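Local coordinates for N-terminal acetyltransferase-like protein (Chaetomium thermophilum, PDB 5NNP) that probably serves as the helical-repeat auxiliary subunit of an N-terminal acetyltransferase A complex, supporting a partner chain that transfers acetyl groups to protein N termini, at residues A[440-445]-A[467-472]; A[563-568]-A[676-681]; A[568-573]-A[649-654]. All blocks are in the same frame, centred on the assembly; numbering follows the deposited sequence.

Three contacts in one helical-repeat chain illustrate closure over short and long spans. From the N terminus, contact 1 comes first: it closes a short, mostly helical loop, joining the start of helix 442-454 to the loop between helices 458-465 and 476-483. It is complete before contact 2 opens on helix 554-572, and their centres lie about 35 Å apart. Contact 2 reaches forward to helix 673-685. Within its span falls contact 3, which ties the C-terminal end of helix 554-572 to the loop before helix 654-668 and so encloses the unmodelled residues 575-638. Contacts 2 and 3 share Leu568, and their centres are about 12 Å apart.

Contact 1 (A[440-445]-A[467-472]); sequences KDRYIN and LFTRAE
Arg442 and Phe468 bring the two backbones closest, their CA atoms 7.1 Å apart, where the first turn of helix 442-454 meets an irregular loop following helix 458-465. This is a helix N-terminus in an alpha-solenoid of the tetratricopeptide class, and it opens with an N-cap: the Asp441 carboxylate accepts from Ile444 N at 3.3 Å to OD2. Outside the two segments, both Asp441 oxygens also form salt bridges to a basic side chain on the chain of another protein, and a bound carboxymethyl coenzyme A lies about 5 Å from the Asp441 side chain.

Between segments 440-445 and 467-472 the contact is built around one aromatic ring. A chi1 of -78° sets Phe468 CG anti to its carbonyl carbon, and the ring beyond it lies against the start of helix 442-454. Arg442 covers one face, with a CH-pi contact of 4.0 Å from Arg442 CA to the Phe468 ring centroid. The extended arginine chain then slides past Phe468 in the opposite direction, CB and CG passing CD2 of the ring. Its guanidinium ends almost parallel to the ring, the planes 13° apart, but over the root of the phenylalanine, with Arg442 NE 3.6 Å from Phe468 CB. Arg442 NH1 goes on to hydrogen-bond a polar side chain and the backbone of the other protein's chain. At the ring edge, Phe468 CZ lies 3.8 Å from Lys440 C.

Asn445 approaches obliquely, its amide plane inclined 54° to the ring, with Asn445 CG 3.6 Å from Phe468 CD1. ND2 is held by Thr464 O, which ties the amide back to helix 458-465. The same nitrogen, Asn445 ND2, also packs 3.8 Å from Leu467 CB.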
# COMPACT_ATOMS: atom_id res chain seq x y z
N LYS A 440 -5.25 20.94 -18.29
CA LYS A 440 -5.04 21.13 -16.85
C LYS A 440 -5.24 19.86 -16.01
O LYS A 440 -4.98 19.87 -14.81
CB LYS A 440 -5.97 22.23 -16.30
CG LYS A 440 -5.44 23.64 -16.48
CD LYS A 440 -6.36 24.67 -15.88
CE LYS A 440 -5.63 26.01 -15.69
NZ LYS A 440 -5.55 26.81 -16.94
N ASP A 441 -5.69 18.79 -16.64
CA ASP A 441 -6.07 17.57 -15.94
C ASP A 441 -5.07 16.45 -16.11
O ASP A 441 -4.82 15.99 -17.23
CB ASP A 441 -7.43 17.13 -16.45
CG ASP A 441 -7.93 15.89 -15.78
OD1 ASP A 441 -8.25 15.97 -14.57
OD2 ASP A 441 -8.05 14.85 -16.48
N ARG A 442 -4.48 15.97 -15.01
CA ARG A 442 -3.39 15.01 -15.15
C ARG A 442 -3.86 13.61 -15.56
O ARG A 442 -3.13 12.87 -16.23
CB ARG A 442 -2.56 14.92 -13.87
CG ARG A 442 -1.22 14.20 -14.10
CD ARG A 442 -0.30 14.22 -12.90
NE ARG A 442 1.05 13.80 -13.28
CZ ARG A 442 2.09 13.75 -12.45
NH1 ARG A 442 1.96 14.10 -11.18
NH2 ARG A 442 3.27 13.36 -12.90
N TYR A 443 -5.08 13.23 -15.18
CA TYR A 443 -5.59 11.91 -15.50
C TYR A 443 -5.57 11.66 -16.99
O TYR A 443 -5.11 10.62 -17.42
CB TYR A 443 -7.01 11.70 -14.99
CG TYR A 443 -7.53 10.32 -15.31
CD1 TYR A 443 -8.05 10.03 -16.58
CD2 TYR A 443 -7.47 9.29 -14.38
CE1 TYR A 443 -8.50 8.77 -16.89
CE2 TYR A 443 -7.92 8.04 -14.68
CZ TYR A 443 -8.44 7.78 -15.94
OH TYR A 443 -8.91 6.52 -16.25
N ILE A 444 -6.08 12.60 -17.77
CA ILE A 444 -6.09 12.42 -19.21
C ILE A 444 -4.65 12.52 -19.74
O ILE A 444 -4.30 11.86 -20.71
CB ILE A 444 -7.04 13.43 -19.93
CG1 ILE A 444 -7.29 12.99 -21.37
CG2 ILE A 444 -6.54 14.88 -19.86
CD1 ILE A 444 -7.78 11.53 -21.48
N ASN A 445 -3.80 13.32 -19.09
CA ASN A 445 -2.41 13.36 -19.51
C ASN A 445 -1.76 11.99 -19.33
O ASN A 445 -1.03 11.52 -20.22
CB ASN A 445 -1.64 14.43 -18.74
CG ASN A 445 -0.17 14.50 -19.15
OD1 ASN A 445 0.65 13.73 -18.65
ND2 ASN A 445 0.17 15.43 -20.04
N LEU A 467 4.72 17.52 -19.25
CA LEU A 467 3.77 18.61 -19.04
C LEU A 467 3.33 18.74 -17.57
O LEU A 467 2.84 19.80 -17.16
CB LEU A 467 2.55 18.42 -19.94
CG LEU A 467 2.59 18.96 -21.39
CD1 LEU A 467 4.00 19.18 -21.90
CD2 LEU A 467 1.82 18.02 -22.32
N PHE A 468 3.53 17.70 -16.76
CA PHE A 468 3.11 17.74 -15.35
C PHE A 468 4.20 17.48 -14.31
O PHE A 468 3.95 17.63 -13.13
CB PHE A 468 1.96 16.76 -15.13
CG PHE A 468 0.63 17.29 -15.59
CD1 PHE A 468 0.31 17.28 -16.94
CD2 PHE A 468 -0.29 17.81 -14.69
CE1 PHE A 468 -0.92 17.77 -17.38
CE2 PHE A 468 -1.50 18.30 -15.11
CZ PHE A 468 -1.82 18.30 -16.47
N THR A 469 5.41 17.11 -14.74
CA THR A 469 6.55 16.91 -13.83
C THR A 469 7.23 18.23 -13.53
O THR A 469 7.23 19.12 -14.37
CB THR A 469 7.59 15.93 -14.42
OG1 THR A 469 8.12 16.46 -15.64
CG2 THR A 469 6.98 14.56 -14.66
N ARG A 470 7.81 18.37 -12.33
CA ARG A 470 8.40 19.65 -11.93
C ARG A 470 9.46 20.08 -12.93
O ARG A 470 10.29 19.28 -13.34
CB ARG A 470 8.96 19.57 -10.50
CG ARG A 470 7.85 19.48 -9.46
CD ARG A 470 8.34 19.58 -8.00
NE ARG A 470 9.00 18.36 -7.53
CZ ARG A 470 8.38 17.21 -7.22
NH1 ARG A 470 7.07 17.10 -7.34
NH2 ARG A 470 9.09 16.18 -6.80
N ALA A 471 9.41 21.36 -13.31
CA ALA A 471 10.08 21.84 -14.51
C ALA A 471 11.60 21.71 -14.50
O ALA A 471 12.19 21.08 -15.39
CB ALA A 471 9.69 23.28 -14.76
N GLU A 472 12.25 22.33 -13.52
CA GLU A 472 13.71 22.40 -13.57
C GLU A 472 14.37 21.26 -12.80
O GLU A 472 15.51 21.37 -12.35
CB GLU A 472 14.18 23.77 -13.05
CG GLU A 472 14.30 24.82 -14.16
CD GLU A 472 14.56 26.24 -13.66
OE1 GLU A 472 15.73 26.56 -13.33
OE2 GLU A 472 13.60 27.03 -13.62

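Contact 2 (A[563-568]-A[676-681]); sequences AVNLYL and QIAGFE
Glu681, whose CB packs against Leu568, has a carboxylate gripped by several groups: OE1 forms a salt bridge with Arg685 NH1, while OE2 accepts a hydrogen bond from Gln712 NE2. Lys715 and Lys708 add only long, weak ion pairs, and the nearby basic groups would probably favour the charged form of the acid. The setting is helix-on-helix packing within an alpha-solenoid: segments 563-568 and 676-681, on helices 554-572 and 673-685, run in roughly the same direction, their local axes 29° apart in direction and 10.3 Å apart at closest approach. No hydrogen bond crosses between the two segments.

The glutamate divides its roles along its length. Its chain bends at chi2 (-62°), which places CD, and the carboxylate beyond it leads away from segment 563-568. CB is left to meet the leucine, with Leu568 CD1 3.7 Å from Glu681 CB. The two side chains cross at about a right angle. The Leu568 methyls also meet backbone carbonyls: CD1 lies 4.0 Å from Ala678 O, and CD2 is 3.8 Å from Glu681 O.

One turn earlier, Ala678 CA lies 7.0 Å from Asn565 CA, the nearest CA pair of the two segments. Val564 has CG1 anti to the backbone N (chi1 164°), and this methyl group, CG1, touches Ala678 CB at 4.0 Å.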
# COMPACT_ATOMS: atom_id res chain seq x y z
N ALA A 563 11.19 -8.62 -15.41
CA ALA A 563 12.63 -8.88 -15.22
C ALA A 563 12.99 -10.36 -15.42
O ALA A 563 13.92 -10.69 -16.15
CB ALA A 563 13.08 -8.41 -13.83
N VAL A 564 12.26 -11.26 -14.77
CA VAL A 564 12.60 -12.67 -14.80
C VAL A 564 12.46 -13.23 -16.22
O VAL A 564 13.34 -13.95 -16.70
CB VAL A 564 11.74 -13.49 -13.81
CG1 VAL A 564 11.81 -14.97 -14.11
CG2 VAL A 564 12.18 -13.20 -12.37
N ASN A 565 11.38 -12.86 -16.90
CA ASN A 565 11.19 -13.22 -18.30
C ASN A 565 12.27 -12.66 -19.24
O ASN A 565 12.67 -13.32 -20.20
CB ASN A 565 9.81 -12.77 -18.76
CG ASN A 565 8.70 -13.68 -18.28
OD1 ASN A 565 8.93 -14.87 -17.99
ND2 ASN A 565 7.49 -13.15 -18.19
N LEU A 566 12.74 -11.45 -18.96
CA LEU A 566 13.75 -10.82 -19.80
C LEU A 566 15.13 -11.43 -19.57
O LEU A 566 15.93 -11.52 -20.51
CB LEU A 566 13.78 -9.31 -19.56
CG LEU A 566 14.78 -8.47 -20.36
CD1 LEU A 566 14.69 -8.76 -21.86
CD2 LEU A 566 14.59 -6.97 -20.07
N TYR A 567 15.42 -11.85 -18.35
CA TYR A 567 16.69 -12.54 -18.07
C TYR A 567 16.70 -13.94 -18.70
O TYR A 567 17.72 -14.39 -19.22
CB TYR A 567 16.96 -12.65 -16.56
CG TYR A 567 17.53 -11.40 -15.91
CD1 TYR A 567 18.71 -10.84 -16.38
CD2 TYR A 567 16.90 -10.80 -14.83
CE1 TYR A 567 19.25 -9.70 -15.79
CE2 TYR A 567 17.43 -9.66 -14.24
CZ TYR A 567 18.60 -9.12 -14.72
OH TYR A 567 19.13 -8.00 -14.13
N LEU A 568 15.55 -14.62 -18.64
CA LEU A 568 15.37 -15.91 -19.29
C LEU A 568 15.63 -15.80 -20.79
O LEU A 568 16.29 -16.66 -21.40
CB LEU A 568 13.95 -16.41 -19.05
CG LEU A 568 13.73 -17.23 -17.79
CD1 LEU A 568 12.23 -17.46 -17.56
CD2 LEU A 568 14.49 -18.55 -17.90
N GLN A 676 5.14 -19.32 -10.81
CA GLN A 676 5.57 -20.72 -10.74
C GLN A 676 6.09 -21.27 -12.07
O GLN A 676 7.08 -22.02 -12.12
CB GLN A 676 4.42 -21.59 -10.24
CG GLN A 676 3.95 -21.23 -8.84
CD GLN A 676 5.04 -21.47 -7.82
OE1 GLN A 676 6.10 -21.99 -8.15
NE2 GLN A 676 4.78 -21.09 -6.56
N ILE A 677 5.42 -20.89 -13.15
CA ILE A 677 5.84 -21.29 -14.48
C ILE A 677 7.20 -20.67 -14.80
O ILE A 677 8.08 -21.34 -15.36
CB ILE A 677 4.82 -20.87 -15.55
CG1 ILE A 677 3.48 -21.56 -15.28
CG2 ILE A 677 5.32 -21.21 -16.93
CD1 ILE A 677 2.32 -20.99 -16.10
N ALA A 678 7.38 -19.40 -14.43
CA ALA A 678 8.63 -18.69 -14.69
C ALA A 678 9.75 -19.23 -13.82
O ALA A 678 10.90 -19.34 -14.27
CB ALA A 678 8.46 -17.19 -14.46
N GLY A 679 9.43 -19.56 -12.57
CA GLY A 679 10.38 -20.19 -11.69
C GLY A 679 10.89 -21.51 -12.26
O GLY A 679 12.10 -21.79 -12.24
N PHE A 680 9.98 -22.31 -12.79
CA PHE A 680 10.37 -23.59 -13.36
C PHE A 680 11.41 -23.40 -14.47
O PHE A 680 12.46 -24.06 -14.47
CB PHE A 680 9.15 -24.32 -13.91
CG PHE A 680 9.48 -25.66 -14.50
CD1 PHE A 680 9.92 -25.77 -15.81
CD2 PHE A 680 9.38 -26.81 -13.74
CE1 PHE A 680 10.24 -26.99 -16.35
CE2 PHE A 680 9.70 -28.04 -14.28
CZ PHE A 680 10.13 -28.13 -15.59
N GLU A 681 11.12 -22.49 -15.40
CA GLU A 681 12.04 -22.18 -16.49
C GLU A 681 13.43 -21.76 -16.00
O GLU A 681 14.44 -22.15 -16.59
CB GLU A 681 11.45 -21.09 -17.37
CG GLU A 681 10.09 -21.44 -17.94
CD GLU A 681 10.13 -22.65 -18.83
OE1 GLU A 681 11.23 -23.00 -19.31
OE2 GLU A 681 9.07 -23.26 -19.04

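Contact 3 (A[568-573]-A[649-654]); sequences LSMYDK and AATKDP
Met570 begins its contact at CB, 4.5 Å from Pro654 CB, the proline being the first residue of helix 654-668. CG stands anti to the carbonyl carbon, and the chain runs on through SD to a bend at chi3 (63°), which sets CE over the loop. There the methyl group CE meets two partners: Ala649 O at 3.4 Å and, where the two side chains cross at about a right angle, Thr651 CG2 at 3.7 Å. Helix 503-523 also touches Met570, through Thr503 and Leu507.

In this alpha-solenoid the loop leads into the next helix by an ST turn, Thr651 OG1 accepting from Asp653 N at 3.1 Å. OG1 is also hydrogen-bonded to Asp657 OD2, while Asp653 caps the helix through OD1 to Gly656 N. An alanine in place of Thr651 would probably leave Asp653 N and Asp657 OD2 without this shared partner and open a gap beside the methionine methyl. Next to the CB that meets Met570, Pro654 CG packs 4.3 Å from Tyr571 CA and 4.5 Å from Tyr571 CB.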
# COMPACT_ATOMS: atom_id res chain seq x y z
N LEU A 568 15.55 -14.62 -18.64
CA LEU A 568 15.37 -15.91 -19.29
C LEU A 568 15.63 -15.80 -20.79
O LEU A 568 16.29 -16.66 -21.40
CB LEU A 568 13.95 -16.41 -19.05
CG LEU A 568 13.73 -17.23 -17.79
CD1 LEU A 568 12.23 -17.46 -17.56
CD2 LEU A 568 14.49 -18.55 -17.90
N SER A 569 15.10 -14.73 -21.38
CA SER A 569 15.31 -14.45 -22.79
C SER A 569 16.79 -14.22 -23.06
O SER A 569 17.35 -14.79 -24.00
CB SER A 569 14.49 -13.24 -23.22
OG SER A 569 15.03 -12.65 -24.38
N MET A 570 17.42 -13.38 -22.24
CA MET A 570 18.85 -13.10 -22.38
C MET A 570 19.70 -14.36 -22.23
O MET A 570 20.76 -14.47 -22.83
CB MET A 570 19.30 -12.06 -21.36
CG MET A 570 18.71 -10.68 -21.56
SD MET A 570 18.95 -9.64 -20.10
CE MET A 570 20.75 -9.54 -20.03
N TYR A 571 19.23 -15.31 -21.42
CA TYR A 571 19.97 -16.55 -21.23
C TYR A 571 19.95 -17.41 -22.48
O TYR A 571 20.92 -18.12 -22.76
CB TYR A 571 19.42 -17.36 -20.05
CG TYR A 571 20.17 -18.68 -19.81
CD1 TYR A 571 21.46 -18.69 -19.29
CD2 TYR A 571 19.57 -19.90 -20.11
CE1 TYR A 571 22.13 -19.88 -19.06
CE2 TYR A 571 20.24 -21.10 -19.89
CZ TYR A 571 21.53 -21.09 -19.37
OH TYR A 571 22.20 -22.28 -19.14
N ASP A 572 18.86 -17.35 -23.24
CA ASP A 572 18.72 -18.16 -24.45
C ASP A 572 19.23 -17.45 -25.69
O ASP A 572 19.36 -18.05 -26.76
CB ASP A 572 17.26 -18.57 -24.66
CG ASP A 572 16.67 -19.31 -23.46
OD1 ASP A 572 17.43 -19.64 -22.53
OD2 ASP A 572 15.45 -19.56 -23.47
N LYS A 573 19.55 -16.16 -25.54
CA LYS A 573 19.92 -15.30 -26.66
C LYS A 573 21.22 -14.55 -26.37
O LYS A 573 21.24 -13.31 -26.31
CB LYS A 573 18.77 -14.33 -26.96
CG LYS A 573 19.02 -13.27 -28.03
CD LYS A 573 18.47 -11.91 -27.58
CE LYS A 573 17.06 -12.05 -26.99
NZ LYS A 573 16.59 -10.84 -26.23
N ALA A 649 22.52 -5.12 -18.85
CA ALA A 649 22.34 -5.89 -20.07
C ALA A 649 23.58 -6.73 -20.39
O ALA A 649 23.47 -7.77 -21.02
CB ALA A 649 22.02 -4.97 -21.23
N ALA A 650 24.74 -6.27 -19.94
CA ALA A 650 26.01 -6.91 -20.29
C ALA A 650 26.39 -8.02 -19.31
O ALA A 650 27.55 -8.41 -19.23
CB ALA A 650 27.11 -5.88 -20.35
N THR A 651 25.42 -8.53 -18.56
CA THR A 651 25.70 -9.50 -17.52
C THR A 651 26.18 -10.83 -18.11
O THR A 651 25.80 -11.21 -19.21
CB THR A 651 24.45 -9.74 -16.62
OG1 THR A 651 24.77 -10.65 -15.57
CG2 THR A 651 23.28 -10.27 -17.45
N LYS A 652 27.04 -11.53 -17.37
CA LYS A 652 27.46 -12.87 -17.76
C LYS A 652 26.61 -13.91 -17.04
O LYS A 652 26.58 -15.07 -17.43
CB LYS A 652 28.95 -13.07 -17.45
CG LYS A 652 29.87 -12.12 -18.21
CD LYS A 652 29.75 -12.30 -19.74
CE LYS A 652 30.67 -11.34 -20.49
NZ LYS A 652 30.85 -11.72 -21.92
N ASP A 653 25.89 -13.47 -16.01
CA ASP A 653 25.05 -14.36 -15.22
C ASP A 653 23.65 -13.79 -15.07
O ASP A 653 23.33 -13.19 -14.05
CB ASP A 653 25.66 -14.60 -13.83
CG ASP A 653 24.86 -15.59 -13.00
OD1 ASP A 653 24.12 -16.40 -13.60
OD2 ASP A 653 24.96 -15.56 -11.75
N PRO A 654 22.80 -13.98 -16.08
CA PRO A 654 21.44 -13.44 -16.06
C PRO A 654 20.53 -14.20 -15.11
O PRO A 654 19.73 -13.59 -14.39
CB PRO A 654 20.97 -13.60 -17.51
CG PRO A 654 22.13 -14.24 -18.28
CD PRO A 654 23.06 -14.81 -17.27